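PDB 1U9D: DUF1904 domain-containing protein from Vibrio cholerae O1 biovar eltor str. N16961, which is of unknown function but belongs to the DUF1904 family of the MIF clan, probably sharing the tautomerase-like fold of two beta-alpha-beta units. Local coordinates for residues L19-V24 and P34-E39; V24-V29 and F53-T58; E30-T35 and T90-Q95. All coordinates share one frame; numbering follows the deposited sequence.

Interaction 1 (L19-V24 and P34-E39)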
loop_
_atom_site.group_PDB
_atom_site.type_symbol
_atom_site.label_atom_id
_atom_site.label_comp_id
_atom_site.label_asym_id
_atom_site.label_seq_id
_atom_site.Cartn_x
_atom_site.Cartn_y
_atom_site.Cartn_z
ATOM N N LEU A 19 6.313 0.499 -18.465
ATOM C CA LEU A 19 6.624 -0.807 -19.028
ATOM C C LEU A 19 6.944 -0.634 -20.487
ATOM O O LEU A 19 6.138 -0.051 -21.224
ATOM C CB LEU A 19 5.447 -1.742 -18.894
ATOM C CG LEU A 19 5.265 -2.299 -17.479
ATOM C CD1 LEU A 19 4.596 -1.285 -16.590
ATOM C CD2 LEU A 19 4.466 -3.579 -17.576
ATOM N N ARG A 20 8.074 -1.175 -20.916
ATOM C CA ARG A 20 8.506 -1.085 -22.298
ATOM C C ARG A 20 8.617 -2.485 -22.879
ATOM O O ARG A 20 9.316 -3.310 -22.327
ATOM C CB ARG A 20 9.835 -0.378 -22.386
ATOM C CG ARG A 20 9.786 0.999 -21.867
ATOM C CD ARG A 20 11.082 1.754 -22.021
ATOM N NE ARG A 20 10.876 3.111 -21.550
ATOM C CZ ARG A 20 11.834 4.004 -21.363
ATOM N NH1 ARG A 20 13.099 3.695 -21.586
ATOM N NH2 ARG A 20 11.499 5.207 -20.918
ATOM N N PHE A 21 7.902 -2.741 -23.966
ATOM C CA PHE A 21 7.808 -4.054 -24.546
ATOM C C PHE A 21 8.709 -4.121 -25.750
ATOM O O PHE A 21 8.515 -3.360 -26.693
ATOM C CB PHE A 21 6.358 -4.305 -24.949
ATOM C CG PHE A 21 5.434 -4.435 -23.784
ATOM C CD1 PHE A 21 5.213 -5.669 -23.202
ATOM C CD2 PHE A 21 4.845 -3.322 -23.230
ATOM C CE1 PHE A 21 4.380 -5.801 -22.075
ATOM C CE2 PHE A 21 4.020 -3.441 -22.107
ATOM C CZ PHE A 21 3.785 -4.699 -21.542
ATOM N N ARG A 22 9.686 -5.015 -25.712
ATOM C CA ARG A 22 10.676 -5.152 -26.768
ATOM C C ARG A 22 10.621 -6.565 -27.328
ATOM O O ARG A 22 10.436 -7.519 -26.572
ATOM C CB ARG A 22 12.081 -4.986 -26.214
ATOM C CG ARG A 22 12.340 -3.760 -25.426
ATOM C CD ARG A 22 13.829 -3.402 -25.394
ATOM N NE ARG A 22 13.886 -2.084 -24.849
ATOM C CZ ARG A 22 14.316 -1.017 -25.478
ATOM N NH1 ARG A 22 14.822 -1.082 -26.700
ATOM N NH2 ARG A 22 14.259 0.125 -24.847
ATOM N N ALA A 23 10.834 -6.698 -28.636
ATOM C CA ALA A 23 10.874 -8.011 -29.294
ATOM C C ALA A 23 9.598 -8.818 -29.087
ATOM O O ALA A 23 9.620 -10.041 -28.928
ATOM C CB ALA A 23 12.112 -8.798 -28.824
ATOM N N VAL A 24 8.473 -8.119 -29.091
ATOM C CA VAL A 24 7.160 -8.724 -28.906
ATOM C C VAL A 24 6.280 -8.203 -30.053
ATOM O O VAL A 24 6.293 -7.021 -30.364
ATOM C CB VAL A 24 6.496 -8.338 -27.569
ATOM C CG1 VAL A 24 7.067 -9.097 -26.417
ATOM C CG2 VAL A 24 6.646 -6.874 -27.305
ATOM N N PRO A 34 -4.451 -4.079 -21.608
ATOM C CA PRO A 34 -5.623 -3.958 -20.721
ATOM C C PRO A 34 -5.665 -4.965 -19.588
ATOM O O PRO A 34 -6.031 -4.611 -18.480
ATOM C CB PRO A 34 -6.822 -4.212 -21.638
ATOM C CG PRO A 34 -6.310 -4.116 -23.046
ATOM C CD PRO A 34 -4.832 -4.328 -23.007
ATOM N N THR A 35 -5.290 -6.206 -19.852
ATOM C CA THR A 35 -5.319 -7.198 -18.795
ATOM C C THR A 35 -4.189 -6.985 -17.797
ATOM O O THR A 35 -4.365 -7.196 -16.592
ATOM C CB THR A 35 -5.299 -8.629 -19.384
ATOM O OG1 THR A 35 -4.103 -8.835 -20.134
ATOM C CG2 THR A 35 -6.380 -8.791 -20.408
ATOM N N LEU A 36 -3.025 -6.554 -18.277
ATOM C CA LEU A 36 -1.917 -6.244 -17.367
ATOM C C LEU A 36 -2.230 -5.070 -16.471
ATOM O O LEU A 36 -1.901 -5.073 -15.292
ATOM C CB LEU A 36 -0.627 -5.933 -18.133
ATOM C CG LEU A 36 0.475 -6.954 -18.107
ATOM C CD1 LEU A 36 1.743 -6.272 -18.638
ATOM C CD2 LEU A 36 0.685 -7.508 -16.732
ATOM N N LEU A 37 -2.837 -4.037 -17.021
ATOM C CA LEU A 37 -3.189 -2.873 -16.219
ATOM C C LEU A 37 -4.141 -3.264 -15.077
ATOM O O LEU A 37 -3.958 -2.855 -13.931
ATOM C CB LEU A 37 -3.811 -1.771 -17.096
ATOM C CG LEU A 37 -4.223 -0.514 -16.356
ATOM C CD1 LEU A 37 -3.072 0.053 -15.537
ATOM C CD2 LEU A 37 -4.738 0.520 -17.344
ATOM N N ASN A 38 -5.136 -4.083 -15.391
ATOM C CA ASN A 38 -6.075 -4.571 -14.399
ATOM C C ASN A 38 -5.355 -5.307 -13.273
ATOM O O ASN A 38 -5.538 -4.987 -12.096
ATOM C CB ASN A 38 -7.100 -5.514 -15.032
ATOM C CG ASN A 38 -8.131 -4.796 -15.873
ATOM O OD1 ASN A 38 -8.374 -3.606 -15.719
ATOM N ND2 ASN A 38 -8.752 -5.541 -16.775
ATOM N N GLU A 39 -4.513 -6.266 -13.636
ATOM C CA GLU A 39 -3.816 -7.078 -12.639
ATOM C C GLU A 39 -2.761 -6.315 -11.827
ATOM O O GLU A 39 -2.706 -6.462 -10.597
ATOM C CB GLU A 39 -3.230 -8.361 -13.248
ATOM C CG GLU A 39 -3.018 -9.424 -12.177
ATOM C CD GLU A 39 -2.651 -10.812 -12.686
ATOM O OE1 GLU A 39 -2.513 -11.015 -13.912
ATOM O OE2 GLU A 39 -2.491 -11.719 -11.830
#
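L36 reaches out from the helix and meets L19 and F21 of the strand with a single methyl, CD1. Against F21 that methyl sits at the rim of the phenyl ring, level with its plane, at 3.9 Å from F21 CZ, so the contact is edge-on and involves no stacking. Against L19 it meets a branch methyl, with L36 CD1 4.0 Å from L19 CD2. The contact is wholly apolar: no hydrogen bond links the two segments, and the backbones stay well apart, 10.3 Å between the CA atoms of L19 and L36. The leucine and the phenylalanine are two residues apart on an extended strand, which puts both on the face turned to the helix. In F21, CG stands beside the backbone N (chi1 -68°), and the ring then presents its CZ edge to L36, which approaches from the opposite direction. R20 and R22 point to the other face, where R22 NE forms a salt bridge with E71 OE1. Behind the first shell, L19 also packs on I89 and L40, F21 on V29 and V70, and L36 on V88. Strand 18-22, central in the sheet beside strands 52-55 and 69-74, is thus covered jointly by helix 26-44 and helix 79-97.

Interaction 2 (V24-V29 and F53-T58)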
loop_
_atom_site.group_PDB
_atom_site.type_symbol
_atom_site.label_atom_id
_atom_site.label_comp_id
_atom_site.label_asym_id
_atom_site.label_seq_id
_atom_site.Cartn_x
_atom_site.Cartn_y
_atom_site.Cartn_z
ATOM N N VAL A 24 8.473 -8.119 -29.091
ATOM C CA VAL A 24 7.160 -8.724 -28.906
ATOM C C VAL A 24 6.280 -8.203 -30.053
ATOM O O VAL A 24 6.293 -7.021 -30.364
ATOM C CB VAL A 24 6.496 -8.338 -27.569
ATOM C CG1 VAL A 24 7.067 -9.097 -26.417
ATOM C CG2 VAL A 24 6.646 -6.874 -27.305
ATOM N N GLU A 25 5.516 -9.078 -30.680
ATOM C CA GLU A 25 4.647 -8.655 -31.762
ATOM C C GLU A 25 3.594 -7.672 -31.260
ATOM O O GLU A 25 3.094 -7.824 -30.153
ATOM C CB GLU A 25 3.984 -9.862 -32.404
ATOM C CG GLU A 25 3.451 -9.558 -33.790
ATOM C CD GLU A 25 1.954 -9.354 -33.803
ATOM O OE1 GLU A 25 1.465 -8.467 -34.551
ATOM O OE2 GLU A 25 1.267 -10.092 -33.062
ATOM N N ALA A 26 3.252 -6.700 -32.108
ATOM C CA ALA A 26 2.393 -5.587 -31.739
ATOM C C ALA A 26 1.030 -6.064 -31.254
ATOM O O ALA A 26 0.512 -5.555 -30.267
ATOM C CB ALA A 26 2.227 -4.621 -32.925
ATOM N N HIS A 27 0.462 -7.057 -31.929
ATOM C CA HIS A 27 -0.886 -7.510 -31.595
ATOM C C HIS A 27 -0.951 -8.177 -30.228
ATOM O O HIS A 27 -1.945 -8.037 -29.530
ATOM C CB HIS A 27 -1.454 -8.459 -32.651
ATOM C CG HIS A 27 -1.574 -7.857 -34.016
ATOM N ND1 HIS A 27 -1.921 -6.539 -34.228
ATOM C CD2 HIS A 27 -1.394 -8.402 -35.244
ATOM C CE1 HIS A 27 -1.940 -6.297 -35.528
ATOM N NE2 HIS A 27 -1.623 -7.410 -36.165
ATOM N N ILE A 28 0.122 -8.867 -29.847
ATOM C CA ILE A 28 0.272 -9.434 -28.512
ATOM C C ILE A 28 0.236 -8.332 -27.455
ATOM O O ILE A 28 -0.501 -8.420 -26.496
ATOM C CB ILE A 28 1.611 -10.194 -28.384
ATOM C CG1 ILE A 28 1.660 -11.389 -29.325
ATOM C CG2 ILE A 28 1.839 -10.678 -26.959
ATOM C CD1 ILE A 28 0.581 -12.386 -29.090
ATOM N N VAL A 29 1.046 -7.302 -27.646
ATOM C CA VAL A 29 1.100 -6.192 -26.706
ATOM C C VAL A 29 -0.267 -5.509 -26.579
ATOM O O VAL A 29 -0.684 -5.136 -25.474
ATOM C CB VAL A 29 2.186 -5.189 -27.128
ATOM C CG1 VAL A 29 2.237 -4.006 -26.181
ATOM C CG2 VAL A 29 3.545 -5.880 -27.136
ATOM N N PHE A 53 2.591 2.206 -20.768
ATOM C CA PHE A 53 2.943 1.034 -21.547
ATOM C C PHE A 53 3.455 1.503 -22.894
ATOM O O PHE A 53 2.808 2.325 -23.552
ATOM C CB PHE A 53 1.712 0.166 -21.750
ATOM C CG PHE A 53 1.067 -0.263 -20.486
ATOM C CD1 PHE A 53 1.405 -1.459 -19.898
ATOM C CD2 PHE A 53 0.123 0.538 -19.863
ATOM C CE1 PHE A 53 0.810 -1.849 -18.710
ATOM C CE2 PHE A 53 -0.446 0.153 -18.696
ATOM C CZ PHE A 53 -0.093 -1.044 -18.109
ATOM N N GLU A 54 4.612 1.001 -23.318
ATOM C CA GLU A 54 5.223 1.443 -24.569
ATOM C C GLU A 54 5.600 0.222 -25.417
ATOM O O GLU A 54 6.216 -0.678 -24.924
ATOM C CB GLU A 54 6.473 2.270 -24.240
ATOM C CG GLU A 54 7.315 2.689 -25.421
ATOM C CD GLU A 54 8.402 3.704 -25.064
ATOM O OE1 GLU A 54 9.101 4.152 -26.005
ATOM O OE2 GLU A 54 8.580 4.068 -23.868
ATOM N N LEU A 55 5.224 0.202 -26.686
ATOM C CA LEU A 55 5.717 -0.782 -27.639
ATOM C C LEU A 55 6.894 -0.161 -28.380
ATOM O O LEU A 55 6.732 0.860 -29.015
ATOM C CB LEU A 55 4.633 -1.130 -28.643
ATOM C CG LEU A 55 4.982 -2.102 -29.778
ATOM C CD1 LEU A 55 5.527 -3.390 -29.222
ATOM C CD2 LEU A 55 3.743 -2.302 -30.649
ATOM N N ILE A 56 8.057 -0.806 -28.317
ATOM C CA ILE A 56 9.299 -0.238 -28.821
ATOM C C ILE A 56 9.447 -0.783 -30.234
ATOM O O ILE A 56 9.332 -1.972 -30.424
ATOM C CB ILE A 56 10.478 -0.670 -27.906
ATOM C CG1 ILE A 56 10.290 -0.115 -26.495
ATOM C CG2 ILE A 56 11.823 -0.246 -28.476
ATOM C CD1 ILE A 56 10.277 1.357 -26.424
ATOM N N ASN A 57 9.691 0.059 -31.233
ATOM C CA ASN A 57 9.546 -0.440 -32.611
ATOM C C ASN A 57 10.819 -0.760 -33.408
ATOM O O ASN A 57 10.923 -0.453 -34.611
ATOM C CB ASN A 57 8.558 0.432 -33.378
ATOM C CG ASN A 57 7.135 0.077 -33.040
ATOM O OD1 ASN A 57 6.421 0.826 -32.349
ATOM N ND2 ASN A 57 6.720 -1.108 -33.487
ATOM N N THR A 58 11.713 -1.480 -32.740
ATOM C CA THR A 58 13.066 -1.733 -33.208
ATOM C C THR A 58 13.222 -3.146 -33.745
ATOM O O THR A 58 12.366 -4.012 -33.543
ATOM C CB THR A 58 14.051 -1.555 -32.055
ATOM O OG1 THR A 58 13.639 -2.353 -30.944
ATOM C CG2 THR A 58 14.026 -0.134 -31.503
#
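A26, in the first turn of helix 26-44, and L55, on strand 52-55, make the closest backbone approach, 7.1 Å between their CA atoms, and no hydrogen bond joins the two segments. The chain turns into the helix at E25, the N-cap, whose OE1 accepts from H27 N at 3.1 Å with a nearly straight N-H (163°), although the donor lies well above the carboxylate plane. The first helical bond follows, V29 N to E25 O at 3.3 Å. The contact lies within a beta-alpha-beta crossover, between the start of its helix and its second strand: strand 18-22 leads into helix 26-44, which returns the chain to the parallel neighbour 52-55. L55 is the strand's main contribution, and its two methyls divide the opposing surface. With CG anti to the backbone N (chi1 177°), the side chain reaches the helix start. L55 CD2 rests on the alanine methyl, 3.6 Å from A26 CB. The other methyl, L55 CD1, lies 3.8 Å from V29 CG2 and 4.1 Å from V24 CG2, and it also approaches the carbonyl of V24, so it fits between the residue before the N-cap and the first turn. V29 crosses L55 at a slant and packs on F21 of the adjoining strand as well, while F53 turns to V33 and L37 farther along the helix.

Interaction 3 (E30-T35 and T90-Q95)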
loop_
_atom_site.group_PDB
_atom_site.type_symbol
_atom_site.label_atom_id
_atom_site.label_comp_id
_atom_site.label_asym_id
_atom_site.label_seq_id
_atom_site.Cartn_x
_atom_site.Cartn_y
_atom_site.Cartn_z
ATOM N N GLU A 30 -0.960 -5.355 -27.705
ATOM C CA GLU A 30 -2.254 -4.649 -27.740
ATOM C C GLU A 30 -3.294 -5.383 -26.910
ATOM O O GLU A 30 -4.143 -4.751 -26.276
ATOM C CB GLU A 30 -2.776 -4.553 -29.176
ATOM C CG GLU A 30 -2.034 -3.550 -30.034
ATOM C CD GLU A 30 -2.444 -3.593 -31.509
ATOM O OE1 GLU A 30 -3.006 -4.621 -31.980
ATOM O OE2 GLU A 30 -2.186 -2.590 -32.214
ATOM N N SER A 31 -3.234 -6.707 -26.954
ATOM C CA SER A 31 -4.096 -7.577 -26.170
ATOM C C SER A 31 -3.721 -7.619 -24.697
ATOM O O SER A 31 -4.592 -7.720 -23.833
ATOM C CB SER A 31 -4.033 -9.006 -26.718
ATOM O OG SER A 31 -4.333 -9.029 -28.111
ATOM N N LEU A 32 -2.421 -7.554 -24.432
ATOM C CA LEU A 32 -1.837 -7.673 -23.106
ATOM C C LEU A 32 -2.108 -6.474 -22.207
ATOM O O LEU A 32 -2.260 -6.609 -20.995
ATOM C CB LEU A 32 -0.330 -7.739 -23.255
ATOM C CG LEU A 32 0.382 -8.874 -22.589
ATOM C CD1 LEU A 32 1.736 -8.971 -23.217
ATOM C CD2 LEU A 32 0.466 -8.589 -21.118
ATOM N N VAL A 33 -2.111 -5.292 -22.797
ATOM C CA VAL A 33 -2.006 -4.084 -21.998
ATOM C C VAL A 33 -3.230 -3.942 -21.095
ATOM O O VAL A 33 -3.061 -3.770 -19.904
ATOM C CB VAL A 33 -1.747 -2.835 -22.845
ATOM C CG1 VAL A 33 -2.100 -1.556 -22.032
ATOM C CG2 VAL A 33 -0.279 -2.784 -23.271
ATOM N N PRO A 34 -4.451 -4.079 -21.608
ATOM C CA PRO A 34 -5.623 -3.958 -20.721
ATOM C C PRO A 34 -5.665 -4.965 -19.588
ATOM O O PRO A 34 -6.031 -4.611 -18.480
ATOM C CB PRO A 34 -6.822 -4.212 -21.638
ATOM C CG PRO A 34 -6.310 -4.116 -23.046
ATOM C CD PRO A 34 -4.832 -4.328 -23.007
ATOM N N THR A 35 -5.290 -6.206 -19.852
ATOM C CA THR A 35 -5.319 -7.198 -18.795
ATOM C C THR A 35 -4.189 -6.985 -17.797
ATOM O O THR A 35 -4.365 -7.196 -16.592
ATOM C CB THR A 35 -5.299 -8.629 -19.384
ATOM O OG1 THR A 35 -4.103 -8.835 -20.134
ATOM C CG2 THR A 35 -6.380 -8.791 -20.408
ATOM N N THR A 90 4.950 -12.290 -16.551
ATOM C CA THR A 90 5.364 -13.499 -17.222
ATOM C C THR A 90 4.189 -14.400 -17.539
ATOM O O THR A 90 4.050 -14.873 -18.675
ATOM C CB THR A 90 6.400 -14.214 -16.356
ATOM O OG1 THR A 90 7.543 -13.353 -16.225
ATOM C CG2 THR A 90 6.923 -15.443 -17.051
ATOM N N ASP A 91 3.326 -14.571 -16.553
ATOM C CA ASP A 91 2.124 -15.383 -16.669
ATOM C C ASP A 91 1.142 -14.867 -17.722
ATOM O O ASP A 91 0.641 -15.645 -18.536
ATOM C CB ASP A 91 1.473 -15.538 -15.286
ATOM C CG ASP A 91 2.199 -16.573 -14.417
ATOM O OD1 ASP A 91 3.041 -17.330 -14.972
ATOM O OD2 ASP A 91 2.011 -16.715 -13.179
ATOM N N GLN A 92 0.912 -13.563 -17.778
ATOM C CA GLN A 92 0.069 -13.017 -18.836
ATOM C C GLN A 92 0.650 -13.182 -20.237
ATOM O O GLN A 92 -0.056 -13.592 -21.165
ATOM C CB GLN A 92 -0.237 -11.561 -18.543
ATOM C CG GLN A 92 -1.080 -11.435 -17.280
ATOM C CD GLN A 92 -2.052 -10.284 -17.311
ATOM O OE1 GLN A 92 -2.728 -10.023 -16.314
ATOM N NE2 GLN A 92 -2.110 -9.572 -18.429
ATOM N N ILE A 93 1.940 -12.904 -20.400
ATOM C CA ILE A 93 2.592 -13.117 -21.683
ATOM C C ILE A 93 2.534 -14.602 -22.094
ATOM O O ILE A 93 2.338 -14.899 -23.261
ATOM C CB ILE A 93 4.057 -12.581 -21.678
ATOM C CG1 ILE A 93 4.100 -11.124 -22.134
ATOM C CG2 ILE A 93 4.937 -13.363 -22.616
ATOM C CD1 ILE A 93 4.380 -10.147 -21.052
ATOM N N ARG A 94 2.688 -15.516 -21.150
ATOM C CA ARG A 94 2.645 -16.951 -21.464
ATOM C C ARG A 94 1.299 -17.402 -22.002
ATOM O O ARG A 94 1.212 -18.290 -22.864
ATOM C CB ARG A 94 3.013 -17.772 -20.246
ATOM C CG ARG A 94 4.472 -17.618 -19.933
ATOM C CD ARG A 94 5.086 -18.692 -19.140
ATOM N NE ARG A 94 6.467 -18.913 -19.559
ATOM C CZ ARG A 94 7.394 -19.474 -18.797
ATOM N NH1 ARG A 94 7.104 -19.888 -17.568
ATOM N NH2 ARG A 94 8.623 -19.631 -19.270
ATOM N N GLN A 95 0.253 -16.770 -21.498
ATOM C CA GLN A 95 -1.089 -16.982 -22.001
ATOM C C GLN A 95 -1.245 -16.698 -23.478
ATOM O O GLN A 95 -2.016 -17.360 -24.146
ATOM C CB GLN A 95 -2.052 -16.083 -21.242
ATOM C CG GLN A 95 -3.477 -16.484 -21.392
ATOM C CD GLN A 95 -4.121 -16.637 -20.047
ATOM O OE1 GLN A 95 -4.466 -15.636 -19.417
ATOM N NE2 GLN A 95 -4.259 -17.883 -19.577
#
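Q92 and L32 bury the most surface here, with T35 and I93 completing the contact between two helices. L32 divides its branches between two successive residues of the opposite helix. L32 CD2 lies along the aliphatic stem of Q92, 4.0 Å from Q92 CB, while L32 CD1 presses on I93 CG1 at 3.4 Å, tighter than usual for two carbons. Both side chains are turned off their ordinary staggered positions there (L32 chi1 -128°, I93 chi2 108°), which suggests strain or an imprecisely modelled spot. Q92 starts with CG beside its backbone N and bends at chi2, carrying the amide past L32 to T35, whose side chain runs alongside in the opposite sense. The amide has probably been built turned over, so its bonding to T35 remains unsettled. T35 follows P34, a residue without an N-H, and the helix is kinked at that point. The segment axes approach to 10.3 Å and run roughly antiparallel, at 141° between their directions; the backbones come nearest at L32 and Q92, 7.1 Å between CA atoms. Helix 79-97 is also tied to the loop that follows it: R94 NH2 hydrogen-bonds to S101 O, T90 packs on L103, and I93 touches both L32 and L103. Helices 26-44 and 79-97 lie side by side on one face of the four-stranded sheet, consistent with the fold of the MIF clan.

All three interactions draw on helix 26-44, met from its start onward by strand 52-55 (interaction 2), helix 79-97 (interaction 3) and strand 18-22 (interaction 1). Interactions 1 and 3 are closest, with centres about 6 Å apart; F21 CE1 lies 4.3 Å from L32 CD1, so the core under the strand continues into the helix pair. Centres of interactions 1 and 2 are about 9 Å apart, and sheet pairing joins them: L19 O to E54 N and F21 N to E54 O, each 2.8 Å, are probable hydrogen bonds. Interactions 2 and 3, about 12 Å between centres, meet where F53 CD2 lies 3.7 Å from V33 CG1.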